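Local coordinates for protein cytidine deaminase (PDB 4WIG) that catalyses the zinc-dependent hydrolytic deamination of cytidine and 2'-deoxycytidine to uridine and 2'-deoxyuridine, probably serving pyrimidine salvage, at residues 8-13 with 77-82; 31-36 with 71-76; 57-62 with 93-98; 85-90 with 106-111. The protein carries 1 engineered substitution. One frame throughout, in Å; residues are numbered along the deposited sequence. Where two conformers were deposited one is given.

Interaction 1: 8-13 with 77-82; sequences MLRGNA and ACVDGH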
loop_
_atom_site.group_PDB
_atom_site.type_symbol
_atom_site.label_atom_id
_atom_site.label_comp_id
_atom_site.label_asym_id
_atom_site.label_seq_id
_atom_site.Cartn_x
_atom_site.Cartn_y
_atom_site.Cartn_z
ATOM N N MET A 8 -2.636 -13.977 -27.513
ATOM C CA MET A 8 -2.438 -14.958 -26.453
ATOM C C MET A 8 -2.358 -14.314 -25.062
ATOM O O MET A 8 -2.959 -14.804 -24.116
ATOM C CB MET A 8 -1.178 -15.789 -26.734
ATOM C CG MET A 8 -0.802 -16.785 -25.641
ATOM S SD MET A 8 0.140 -16.110 -24.250
ATOM C CE MET A 8 1.664 -15.595 -25.043
ATOM N N LEU A 9 -1.612 -13.220 -24.934
ATOM C CA LEU A 9 -1.454 -12.568 -23.631
ATOM C C LEU A 9 -2.758 -11.953 -23.157
ATOM O O LEU A 9 -3.138 -12.087 -22.001
ATOM C CB LEU A 9 -0.385 -11.485 -23.680
ATOM C CG LEU A 9 1.041 -11.944 -23.481
ATOM C CD1 LEU A 9 1.930 -10.705 -23.531
ATOM C CD2 LEU A 9 1.189 -12.685 -22.155
ATOM N N ARG A 10 -3.435 -11.283 -24.076
ATOM C CA ARG A 10 -4.724 -10.678 -23.793
ATOM C C ARG A 10 -5.741 -11.750 -23.385
ATOM O O ARG A 10 -6.538 -11.550 -22.470
ATOM C CB ARG A 10 -5.194 -9.883 -25.016
ATOM C CG ARG A 10 -5.968 -8.626 -24.688
ATOM C CD ARG A 10 -6.420 -7.896 -25.955
ATOM N NE ARG A 10 -5.481 -6.863 -26.394
ATOM C CZ ARG A 10 -5.712 -6.025 -27.402
ATOM N NH1 ARG A 10 -6.842 -6.099 -28.099
ATOM N NH2 ARG A 10 -4.811 -5.103 -27.717
ATOM N N GLY A 11 -5.689 -12.903 -24.038
ATOM C CA GLY A 11 -6.590 -14.004 -23.714
ATOM C C GLY A 11 -6.359 -14.562 -22.323
ATOM O O GLY A 11 -7.302 -14.812 -21.573
ATOM N N ASN A 12 -5.089 -14.749 -21.974
ATOM C CA ASN A 12 -4.734 -15.235 -20.656
ATOM C C ASN A 12 -5.083 -14.202 -19.573
ATOM O O ASN A 12 -5.471 -14.570 -18.455
ATOM C CB ASN A 12 -3.240 -15.617 -20.598
ATOM C CG ASN A 12 -2.958 -16.975 -21.220
ATOM O OD1 ASN A 12 -2.719 -17.097 -22.426
ATOM N ND2 ASN A 12 -2.987 -17.995 -20.411
ATOM N N ALA A 13 -4.943 -12.916 -19.897
ATOM C CA ALA A 13 -5.329 -11.849 -18.980
ATOM C C ALA A 13 -6.844 -11.904 -18.716
ATOM O O ALA A 13 -7.288 -11.796 -17.577
ATOM C CB ALA A 13 -4.938 -10.499 -19.528
ATOM N N ALA A 77 -0.195 -7.780 -20.637
ATOM C CA ALA A 77 -1.534 -7.290 -20.975
ATOM C C ALA A 77 -2.391 -7.256 -19.710
ATOM O O ALA A 77 -2.345 -8.182 -18.906
ATOM C CB ALA A 77 -2.201 -8.184 -22.028
ATOM N N CYS A 78 -3.160 -6.184 -19.550
ATOM C CA CYS A 78 -4.086 -6.017 -18.427
ATOM C C CYS A 78 -5.462 -5.701 -18.993
ATOM O O CYS A 78 -5.595 -4.825 -19.830
ATOM C CB CYS A 78 -3.632 -4.853 -17.559
ATOM S SG CYS A 78 -4.589 -4.615 -16.050
ATOM N N VAL A 79 -6.475 -6.419 -18.540
ATOM C CA VAL A 79 -7.829 -6.239 -19.040
ATOM C C VAL A 79 -8.829 -6.198 -17.898
ATOM O O VAL A 79 -8.572 -6.710 -16.808
ATOM C CB VAL A 79 -8.231 -7.360 -20.038
ATOM C CG1 VAL A 79 -7.253 -7.394 -21.222
ATOM C CG2 VAL A 79 -8.282 -8.708 -19.327
ATOM N N ASP A 80 -9.979 -5.595 -18.162
ATOM C CA ASP A 80 -11.079 -5.598 -17.211
ATOM C C ASP A 80 -11.968 -6.852 -17.399
ATOM O O ASP A 80 -11.641 -7.719 -18.206
ATOM C CB ASP A 80 -11.853 -4.294 -17.314
ATOM C CG ASP A 80 -12.721 -4.190 -18.570
ATOM O OD1 ASP A 80 -12.863 -5.165 -19.345
ATOM O OD2 ASP A 80 -13.245 -3.080 -18.778
ATOM N N GLY A 81 -13.066 -6.939 -16.638
ATOM C CA GLY A 81 -13.969 -8.096 -16.672
ATOM C C GLY A 81 -14.612 -8.331 -18.030
ATOM O O GLY A 81 -15.027 -9.442 -18.334
ATOM N N HIS A 82 -14.677 -7.280 -18.844
ATOM C CA HIS A 82 -15.237 -7.345 -20.195
ATOM C C HIS A 82 -14.167 -7.611 -21.266
ATOM O O HIS A 82 -14.464 -7.639 -22.464
ATOM C CB HIS A 82 -15.981 -6.027 -20.464
ATOM C CG HIS A 82 -17.287 -5.915 -19.737
ATOM N ND1 HIS A 82 -18.470 -5.623 -20.379
ATOM C CD2 HIS A 82 -17.606 -6.098 -18.433
ATOM C CE1 HIS A 82 -19.458 -5.615 -19.502
ATOM N NE2 HIS A 82 -18.964 -5.913 -18.316
#
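Val79 reaches from strand 73-80 to helix 6-17 with both of its methyls. Its CB points at the helix and splits there. CG2, set between the backbone N and the carbonyl carbon (chi1 -58° places CG1 anti to that carbon), comes down on the carbonyl end of Ala13, 3.6 Å from Ala13 C, and also lies 3.8 Å from Ala13 CB. CG1 goes to the other partner, Arg10, whose CG it meets at 3.9 Å; the two side chains cross at about a right angle, Val79 touching the arginine at CG. Two residues back on the strand, Ala77 presents its single methyl to the start of the same helical turn, with Ala77 CB 3.9 Å from Arg10 N and 4.1 Å from Leu9 CB. Ala13 CB returns the contact, lying 3.5 Å from Ala77 O. Small side chains at positions 13 and 77 let the helix and strand axes approach to 7.3 Å, at 44° to each other. Methyl groups make most of the contact, several of them against backbone atoms; the guanidinium of Arg10 runs on to a salt bridge through NE with Asp107. Cys78, pointing the other way, touches Val29. Helix 6-17 thus packs on one face of the central sheet, over strand 73-80 and the neighbouring strand 29-35, where Ala32 lies beside Asn12.

Interaction 2: 31-36 with 71-76; sequences AAALVD and GRLLAL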
loop_
_atom_site.group_PDB
_atom_site.type_symbol
_atom_site.label_atom_id
_atom_site.label_comp_id
_atom_site.label_asym_id
_atom_site.label_seq_id
_atom_site.Cartn_x
_atom_site.Cartn_y
_atom_site.Cartn_z
ATOM N N ALA A 31 -4.403 -9.890 -15.401
ATOM C CA ALA A 31 -3.212 -9.557 -16.136
ATOM C C ALA A 31 -2.402 -10.798 -16.437
ATOM O O ALA A 31 -2.470 -11.782 -15.708
ATOM C CB ALA A 31 -2.384 -8.538 -15.364
ATOM N N ALA A 32 -1.649 -10.742 -17.524
ATOM C CA ALA A 32 -0.778 -11.837 -17.915
ATOM C C ALA A 32 0.488 -11.262 -18.521
ATOM O O ALA A 32 0.441 -10.260 -19.242
ATOM C CB ALA A 32 -1.476 -12.739 -18.915
ATOM N N ALA A 33 1.615 -11.896 -18.221
ATOM C CA ALA A 33 2.902 -11.416 -18.684
ATOM C C ALA A 33 3.761 -12.555 -19.194
ATOM O O ALA A 33 3.748 -13.668 -18.638
ATOM C CB ALA A 33 3.629 -10.665 -17.573
ATOM N N LEU A 34 4.475 -12.256 -20.276
ATOM C CA LEU A 34 5.496 -13.125 -20.826
ATOM C C LEU A 34 6.802 -12.851 -20.089
ATOM O O LEU A 34 7.268 -11.702 -20.021
ATOM C CB LEU A 34 5.696 -12.819 -22.297
ATOM C CG LEU A 34 6.747 -13.613 -23.063
ATOM C CD1 LEU A 34 6.332 -15.069 -23.188
ATOM C CD2 LEU A 34 6.960 -12.972 -24.425
ATOM N N VAL A 35 7.380 -13.923 -19.569
ATOM C CA VAL A 35 8.651 -13.877 -18.850
ATOM C C VAL A 35 9.771 -14.198 -19.835
ATOM O O VAL A 35 9.521 -14.802 -20.889
ATOM C CB VAL A 35 8.636 -14.869 -17.673
ATOM C CG1 VAL A 35 9.872 -14.697 -16.796
ATOM C CG2 VAL A 35 7.363 -14.684 -16.850
ATOM N N ASP A 36 10.994 -13.760 -19.531
ATOM C CA ASP A 36 12.122 -13.987 -20.451
ATOM C C ASP A 36 12.579 -15.433 -20.685
ATOM O O ASP A 36 13.428 -15.665 -21.551
ATOM C CB ASP A 36 13.324 -13.118 -20.055
ATOM C CG ASP A 36 13.848 -13.409 -18.660
ATOM O OD1 ASP A 36 14.875 -12.804 -18.301
ATOM O OD2 ASP A 36 13.251 -14.199 -17.905
ATOM N N GLY A 71 12.946 -14.051 -12.793
ATOM C CA GLY A 71 13.259 -13.629 -14.149
ATOM C C GLY A 71 12.796 -12.209 -14.407
ATOM O O GLY A 71 12.532 -11.450 -13.475
ATOM N N ARG A 72 12.724 -11.860 -15.686
ATOM C CA ARG A 72 12.351 -10.527 -16.134
ATOM C C ARG A 72 11.088 -10.591 -16.987
ATOM O O ARG A 72 10.911 -11.530 -17.757
ATOM C CB ARG A 72 13.481 -9.916 -16.974
ATOM C CG ARG A 72 14.789 -9.705 -16.220
ATOM C CD ARG A 72 14.744 -8.462 -15.340
ATOM N NE ARG A 72 14.752 -7.227 -16.127
ATOM C CZ ARG A 72 14.623 -6.003 -15.610
ATOM N NH1 ARG A 72 14.470 -5.835 -14.299
ATOM N NH2 ARG A 72 14.640 -4.937 -16.411
ATOM N N LEU A 73 10.220 -9.587 -16.856
ATOM C CA LEU A 73 9.012 -9.495 -17.688
ATOM C C LEU A 73 9.349 -8.817 -19.007
ATOM O O LEU A 73 10.040 -7.798 -19.013
ATOM C CB LEU A 73 7.921 -8.697 -16.973
ATOM C CG LEU A 73 7.505 -9.204 -15.592
ATOM C CD1 LEU A 73 6.448 -8.278 -15.016
ATOM C CD2 LEU A 73 7.009 -10.639 -15.643
ATOM N N LEU A 74 8.856 -9.383 -20.112
ATOM C CA LEU A 74 9.042 -8.825 -21.456
ATOM C C LEU A 74 7.816 -8.087 -21.991
ATOM O O LEU A 74 7.939 -7.115 -22.744
ATOM C CB LEU A 74 9.404 -9.943 -22.434
ATOM C CG LEU A 74 10.709 -10.690 -22.135
ATOM C CD1 LEU A 74 11.008 -11.689 -23.239
ATOM C CD2 LEU A 74 11.878 -9.736 -21.948
ATOM N N ALA A 75 6.638 -8.561 -21.605
ATOM C CA ALA A 75 5.379 -8.045 -22.116
ATOM C C ALA A 75 4.270 -8.372 -21.130
ATOM O O ALA A 75 4.286 -9.446 -20.536
ATOM C CB ALA A 75 5.085 -8.663 -23.471
ATOM N N LEU A 76 3.341 -7.436 -20.955
ATOM C CA LEU A 76 2.193 -7.593 -20.102
ATOM C C LEU A 76 0.906 -7.036 -20.758
ATOM O O LEU A 76 0.913 -5.960 -21.338
ATOM C CB LEU A 76 2.449 -6.879 -18.760
ATOM C CG LEU A 76 1.337 -6.993 -17.721
ATOM C CD1 LEU A 76 1.898 -7.147 -16.318
ATOM C CD2 LEU A 76 0.392 -5.803 -17.778
#
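Ala33 and Leu76 face each other as a non-hydrogen-bonded antiparallel pair, their CA atoms 4.1 Å apart, at the closely packed end of this strand pairing. Ala33 CB lies 3.9 Å from Leu73 CD2 and 4.1 Å from Leu76 CD1, small enough to let both leucines in; Ala33 and Leu73 turn to Val61 and Leu65 of helix 57-67, Leu76 to Leu96 of helix 90-100. On the other face Leu34 CB lies beside Ala75 CB. Leu34 is gripped twice through its backbone: its N gives a 2.8 Å bond to Ala75 O, and its O takes a nearly straight one from Leu74 N (173°). Toward Asp36 the contact opens to solvent. There Asp36 N still bonds to Arg72 O, and the carboxylate adds a weak 3.3 Å bond, Arg72 N to Asp36 OD2, while Asp36 OD1 lies against Arg72 CB. The Arg72 side chain, bent at chi2 and chi3, leads away, and Leu74 lays CD1 against Asp36 CA at 3.8 Å. Leu74 and Ala75 both face Leu34, a classic beta bulge that shifts the register by one residue in the antiparallel part of the mixed sheet at the heart of the cytidine deaminase fold.

Interaction 3: 57-62 with 93-98; sequences AECAVV and RQVLLE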
loop_
_atom_site.group_PDB
_atom_site.type_symbol
_atom_site.label_atom_id
_atom_site.label_comp_id
_atom_site.label_asym_id
_atom_site.label_seq_id
_atom_site.Cartn_x
_atom_site.Cartn_y
_atom_site.Cartn_z
ATOM N N ALA A 57 -3.983 -6.618 -10.029
ATOM C CA ALA A 57 -3.644 -7.759 -10.882
ATOM C C ALA A 57 -2.172 -7.789 -11.280
ATOM O O ALA A 57 -1.544 -8.842 -11.295
ATOM C CB ALA A 57 -4.519 -7.743 -12.140
ATOM N N GLU A 58 -1.648 -6.623 -11.647
ATOM C CA GLU A 58 -0.285 -6.508 -12.119
ATOM C C GLU A 58 0.709 -6.838 -11.005
ATOM O O GLU A 58 1.733 -7.476 -11.269
ATOM C CB GLU A 58 -0.020 -5.119 -12.700
ATOM C CG GLU A 58 -1.027 -4.690 -13.759
ATOM C CD GLU A 58 -2.197 -3.904 -13.189
ATOM O OE1 GLU A 58 -2.956 -4.450 -12.354
ATOM O OE2 GLU A 58 -2.380 -2.736 -13.587
ATOM N N CYS A 59 0.400 -6.432 -9.773
ATOM C CA CYS A 59 1.199 -6.845 -8.619
ATOM C C CYS A 59 1.115 -8.347 -8.388
ATOM O O CYS A 59 2.114 -8.966 -8.052
ATOM C CB CYS A 59 0.784 -6.104 -7.351
ATOM S SG CYS A 59 1.249 -4.359 -7.415
ATOM N N ALA A 60 -0.076 -8.919 -8.568
ATOM C CA ALA A 60 -0.248 -10.369 -8.489
ATOM C C ALA A 60 0.636 -11.093 -9.533
ATOM O O ALA A 60 1.213 -12.136 -9.237
ATOM C CB ALA A 60 -1.716 -10.753 -8.658
ATOM N N VAL A 61 0.745 -10.529 -10.740
ATOM C CA VAL A 61 1.662 -11.059 -11.758
ATOM C C VAL A 61 3.116 -11.121 -11.271
ATOM O O VAL A 61 3.820 -12.117 -11.498
ATOM C CB VAL A 61 1.575 -10.236 -13.067
ATOM C CG1 VAL A 61 2.754 -10.502 -13.986
ATOM C CG2 VAL A 61 0.263 -10.536 -13.782
ATOM N N VAL A 62 3.554 -10.065 -10.596
ATOM C CA VAL A 62 4.902 -9.976 -10.073
ATOM C C VAL A 62 5.114 -10.980 -8.937
ATOM O O VAL A 62 6.160 -11.592 -8.865
ATOM C CB VAL A 62 5.223 -8.537 -9.615
ATOM C CG1 VAL A 62 6.479 -8.485 -8.752
ATOM C CG2 VAL A 62 5.348 -7.642 -10.838
ATOM N N ARG A 93 2.723 0.627 -12.423
ATOM C CA ARG A 93 3.797 1.034 -13.339
ATOM C C ARG A 93 5.159 0.985 -12.627
ATOM O O ARG A 93 6.129 0.480 -13.184
ATOM C CB ARG A 93 3.523 2.410 -13.943
ATOM C CG ARG A 93 2.357 2.385 -14.918
ATOM C CD ARG A 93 2.076 3.729 -15.578
ATOM N NE ARG A 93 0.717 3.745 -16.110
ATOM C CZ ARG A 93 0.210 4.673 -16.922
ATOM N NH1 ARG A 93 0.938 5.690 -17.341
ATOM N NH2 ARG A 93 -1.046 4.567 -17.310
ATOM N N GLN A 94 5.208 1.442 -11.375
ATOM C CA GLN A 94 6.470 1.426 -10.618
ATOM C C GLN A 94 6.879 -0.009 -10.299
ATOM O O GLN A 94 8.033 -0.381 -10.508
ATOM C CB GLN A 94 6.376 2.255 -9.329
ATOM C CG GLN A 94 7.729 2.494 -8.661
ATOM C CD GLN A 94 8.565 3.592 -9.319
ATOM O OE1 GLN A 94 8.071 4.691 -9.607
ATOM N NE2 GLN A 94 9.844 3.311 -9.528
ATOM N N VAL A 95 5.931 -0.822 -9.827
ATOM C CA VAL A 95 6.222 -2.211 -9.503
ATOM C C VAL A 95 6.715 -2.976 -10.745
ATOM O O VAL A 95 7.727 -3.672 -10.684
ATOM C CB VAL A 95 5.008 -2.920 -8.847
ATOM C CG1 VAL A 95 5.269 -4.411 -8.682
ATOM C CG2 VAL A 95 4.697 -2.301 -7.489
ATOM N N LEU A 96 6.017 -2.832 -11.870
ATOM C CA LEU A 96 6.399 -3.549 -13.099
ATOM C C LEU A 96 7.790 -3.110 -13.600
ATOM O O LEU A 96 8.562 -3.926 -14.127
ATOM C CB LEU A 96 5.347 -3.343 -14.188
ATOM C CG LEU A 96 3.998 -4.059 -13.990
ATOM C CD1 LEU A 96 2.965 -3.580 -15.011
ATOM C CD2 LEU A 96 4.203 -5.552 -14.068
ATOM N N LEU A 97 8.121 -1.835 -13.411
ATOM C CA LEU A 97 9.413 -1.305 -13.851
ATOM C C LEU A 97 10.593 -2.018 -13.189
ATOM O O LEU A 97 11.635 -2.240 -13.815
ATOM C CB LEU A 97 9.489 0.198 -13.577
ATOM C CG LEU A 97 10.672 0.916 -14.227
ATOM C CD1 LEU A 97 10.422 1.115 -15.715
ATOM C CD2 LEU A 97 10.932 2.237 -13.532
ATOM N N GLU A 98 10.410 -2.378 -11.920
ATOM C CA GLU A 98 11.414 -3.108 -11.149
ATOM C C GLU A 98 11.752 -4.453 -11.787
ATOM O O GLU A 98 12.874 -4.955 -11.635
ATOM C CB GLU A 98 10.876 -3.340 -9.735
ATOM C CG GLU A 98 11.855 -3.918 -8.737
ATOM C CD GLU A 98 12.811 -2.883 -8.166
ATOM O OE1 GLU A 98 13.981 -3.241 -7.952
ATOM O OE2 GLU A 98 12.404 -1.722 -7.932
#
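Val62 meets two residues of helix 90-100 with one methyl: CG2 lies 3.9 Å from Val95 CG1 and 4.0 Å from Leu96 CD2. Val95 divides its branches between neighbours, since its CG2 reaches back to Cys59 SG at 4.0 Å. Leu96 divides its tip likewise, with CD1 4.1 Å from Glu58 CB while CD2 takes Val62. Its CG stands anti to the carbonyl carbon (chi1 -71°), and the two end methyls come nearer to helix 57-67 than the start of the side chain does. The glutamate offers only its root here; chi2 of 92° bends the chain, and the carboxylate leads away from Leu96. The helices run nearly parallel, 20° apart with axes 9.5 Å from each other, and they belong to the zinc-binding core of the cytidine deaminase fold: helix 57-67 follows the metal ligand Cys56, helix 90-100 carries Cys92, and Glu58, by similarity the proton donor, lies close to the zinc ion. Farther out, Leu73 and Leu76 of strand 73-80 back Leu96, while Cys78 and Pro88 pack on Glu58. Arg93 on the far side of its helix bonds through NE to Pro88 O. Subunit interfaces close around the pair: Glu98 bonds to Tyr21, Tyr24 and Val49 N of the second subunit, and Gln94 OE1 takes Gly90 N of the third.

Interaction 4: 85-90 with 106-111; sequences VLMPCG and IDHPVR. With ZN (zinc ion), chain C.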
loop_
_atom_site.group_PDB
_atom_site.type_symbol
_atom_site.label_atom_id
_atom_site.label_comp_id
_atom_site.label_asym_id
_atom_site.label_seq_id
_atom_site.Cartn_x
_atom_site.Cartn_y
_atom_site.Cartn_z
ATOM N N VAL A 85 -8.827 -3.543 -22.706
ATOM C CA VAL A 85 -7.443 -3.334 -22.276
ATOM C C VAL A 85 -7.387 -2.129 -21.343
ATOM O O VAL A 85 -7.964 -1.075 -21.636
ATOM C CB VAL A 85 -6.470 -3.155 -23.471
ATOM C CG1 VAL A 85 -5.047 -2.872 -22.984
ATOM C CG2 VAL A 85 -6.462 -4.398 -24.334
ATOM N N LEU A 86 -6.710 -2.312 -20.210
ATOM C CA LEU A 86 -6.534 -1.261 -19.205
ATOM C C LEU A 86 -5.071 -0.848 -19.135
ATOM O O LEU A 86 -4.173 -1.676 -19.302
ATOM C CB LEU A 86 -6.960 -1.765 -17.831
ATOM C CG LEU A 86 -8.418 -2.146 -17.575
ATOM C CD1 LEU A 86 -8.563 -2.669 -16.150
ATOM C CD2 LEU A 86 -9.343 -0.959 -17.802
ATOM N N MET A 87 -4.838 0.436 -18.883
ATOM C CA MET A 87 -3.500 0.915 -18.560
ATOM C C MET A 87 -3.287 0.698 -17.063
ATOM O O MET A 87 -4.200 0.961 -16.268
ATOM C CB MET A 87 -3.348 2.400 -18.878
ATOM C CG MET A 87 -3.291 2.785 -20.345
ATOM S SD MET A 87 -1.931 2.005 -21.225
ATOM C CE MET A 87 -2.852 0.644 -21.918
ATOM N N PRO A 88 -2.098 0.213 -16.667
ATOM C CA PRO A 88 -1.863 0.026 -15.230
ATOM C C PRO A 88 -1.881 1.316 -14.443
ATOM O O PRO A 88 -1.553 2.377 -14.980
ATOM C CB PRO A 88 -0.464 -0.587 -15.177
ATOM C CG PRO A 88 -0.336 -1.310 -16.461
ATOM C CD PRO A 88 -1.114 -0.530 -17.478
ATOM N N CYS A 89 -2.262 1.227 -13.174
ATOM C CA CYS A 89 -2.227 2.382 -12.300
ATOM C C CYS A 89 -0.772 2.698 -12.017
ATOM O O CYS A 89 0.103 1.879 -12.274
ATOM C CB CYS A 89 -2.997 2.132 -10.997
ATOM S SG CYS A 89 -2.174 1.175 -9.705
ATOM N N GLY A 90 -0.532 3.898 -11.505
ATOM C CA GLY A 90 0.836 4.391 -11.288
ATOM C C GLY A 90 1.670 3.484 -10.404
ATOM O O GLY A 90 2.861 3.313 -10.645
ATOM N N ILE A 106 3.645 -2.906 -22.716
ATOM C CA ILE A 106 2.350 -2.917 -22.078
ATOM C C ILE A 106 1.253 -2.835 -23.142
ATOM O O ILE A 106 1.210 -1.885 -23.910
ATOM C CB ILE A 106 2.221 -1.700 -21.128
ATOM C CG1 ILE A 106 3.390 -1.662 -20.106
ATOM C CG2 ILE A 106 0.856 -1.692 -20.460
ATOM C CD1 ILE A 106 3.461 -2.860 -19.197
ATOM N N ASP A 107 0.374 -3.830 -23.195
ATOM C CA ASP A 107 -0.704 -3.844 -24.181
ATOM C C ASP A 107 -1.554 -2.583 -24.090
ATOM O O ASP A 107 -1.705 -1.984 -23.022
ATOM C CB ASP A 107 -1.628 -5.060 -23.970
ATOM C CG ASP A 107 -2.265 -5.552 -25.263
ATOM O OD1 ASP A 107 -2.104 -4.906 -26.325
ATOM O OD2 ASP A 107 -2.931 -6.603 -25.215
ATOM N N HIS A 108 -2.111 -2.197 -25.228
ATOM C CA HIS A 108 -2.873 -0.972 -25.348
ATOM C C HIS A 108 -3.834 -1.207 -26.524
ATOM O O HIS A 108 -3.492 -1.935 -27.446
ATOM C CB HIS A 108 -1.901 0.190 -25.586
ATOM C CG HIS A 108 -2.563 1.511 -25.821
ATOM N ND1 HIS A 108 -2.689 2.470 -24.842
ATOM C CD2 HIS A 108 -3.134 2.031 -26.929
ATOM C CE1 HIS A 108 -3.322 3.520 -25.334
ATOM N NE2 HIS A 108 -3.602 3.279 -26.600
ATOM N N PRO A 109 -5.050 -0.624 -26.482
ATOM C CA PRO A 109 -6.014 -0.912 -27.561
ATOM C C PRO A 109 -5.542 -0.555 -28.978
ATOM O O PRO A 109 -5.968 -1.183 -29.944
ATOM C CB PRO A 109 -7.231 -0.054 -27.191
ATOM C CG PRO A 109 -7.092 0.239 -25.744
ATOM C CD PRO A 109 -5.619 0.261 -25.449
ATOM N N VAL A 110 -4.694 0.464 -29.089
ATOM C CA VAL A 110 -4.190 0.957 -30.375
ATOM C C VAL A 110 -2.842 0.323 -30.714
ATOM O O VAL A 110 -2.702 -0.335 -31.738
ATOM C CB VAL A 110 -4.049 2.499 -30.368
ATOM C CG1 VAL A 110 -3.507 3.004 -31.703
ATOM C CG2 VAL A 110 -5.385 3.158 -30.050
ATOM N N ARG A 111 -1.851 0.534 -29.858
ATOM C CA ARG A 111 -0.530 -0.056 -30.063
ATOM C C ARG A 111 0.157 -0.195 -28.716
ATOM O O ARG A 111 0.202 0.774 -27.954
ATOM C CB ARG A 111 0.319 0.820 -30.994
ATOM C CG ARG A 111 1.750 0.322 -31.227
ATOM C CD ARG A 111 2.530 1.259 -32.149
ATOM N NE ARG A 111 3.975 0.993 -32.154
ATOM C CZ ARG A 111 4.556 -0.020 -32.793
ATOM N NH1 ARG A 111 3.823 -0.883 -33.487
ATOM N NH2 ARG A 111 5.880 -0.174 -32.741
HETATM ZN ZN ZN C . -2.482 -1.084 -10.053
HETATM O O HOH W 1 -2.494 -3.461 -20.680
HETATM O O HOH W 2 -3.360 -1.190 -11.768
#
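Met87 lies against His108 with its sulfur at the ring edge: SD is 4.8 Å from the ring centroid and almost in the ring plane, a Met-aromatic contact made at the edge. The thioether is bent at chi2 and chi3, and chi3 of 97° carries CE to within 3.5 Å of His108 ND1 and beside Asp107 O. One face of the imidazole is taken by its own neighbour Pro109, whose CD sits 3.3 Å above the plane toward the rim. The same proline meets Val85 on its CD, 4.0 Å from Val85 CG1, the branch that also packs against Asp107 O. Farther along, Pro88 and Ile106 cross obliquely, Pro88 CD touching Ile106 CG2 at 3.8 Å. A water lies within bonding distance of both Leu86 O and Asp107 O; with more acceptors in reach than protons, it need not serve both at once. The Asp107 carboxylate has Arg10 as its partner. Beyond Pro88 the loop reaches the metal: Cys89 SG binds the zinc ion at 2.3 Å, and Cys89 N gives a hydrogen bond to the water that also coordinates it. With Cys56 and Cys92 this completes the three-cysteine, one-water zinc site of the tetrameric cytidine deaminases, with Cys89 as N-cap of helix 90-100.

Strand 73-80 ties interactions 1 and 2 together: helix 6-17 lies over it in one, strand 29-35 pairs with it in the other, and Ala77 N probably bonds to Ala32 O between them. Interactions 1 and 3 are both buried; interaction 3 is side chain against side chain, interaction 1 largely methyls against backbone. Interaction 2 is built on backbone bonds and runs out to solvent, whereas interaction 4, also partly exposed, joins two loops through packing, with a water between them. Interactions 2 and 3 meet at Leu96. The Arg10 to Asp107 salt bridge links interaction 1 to interaction 4, and Glu58 and Cys89 bring interactions 3 and 4 together around the zinc.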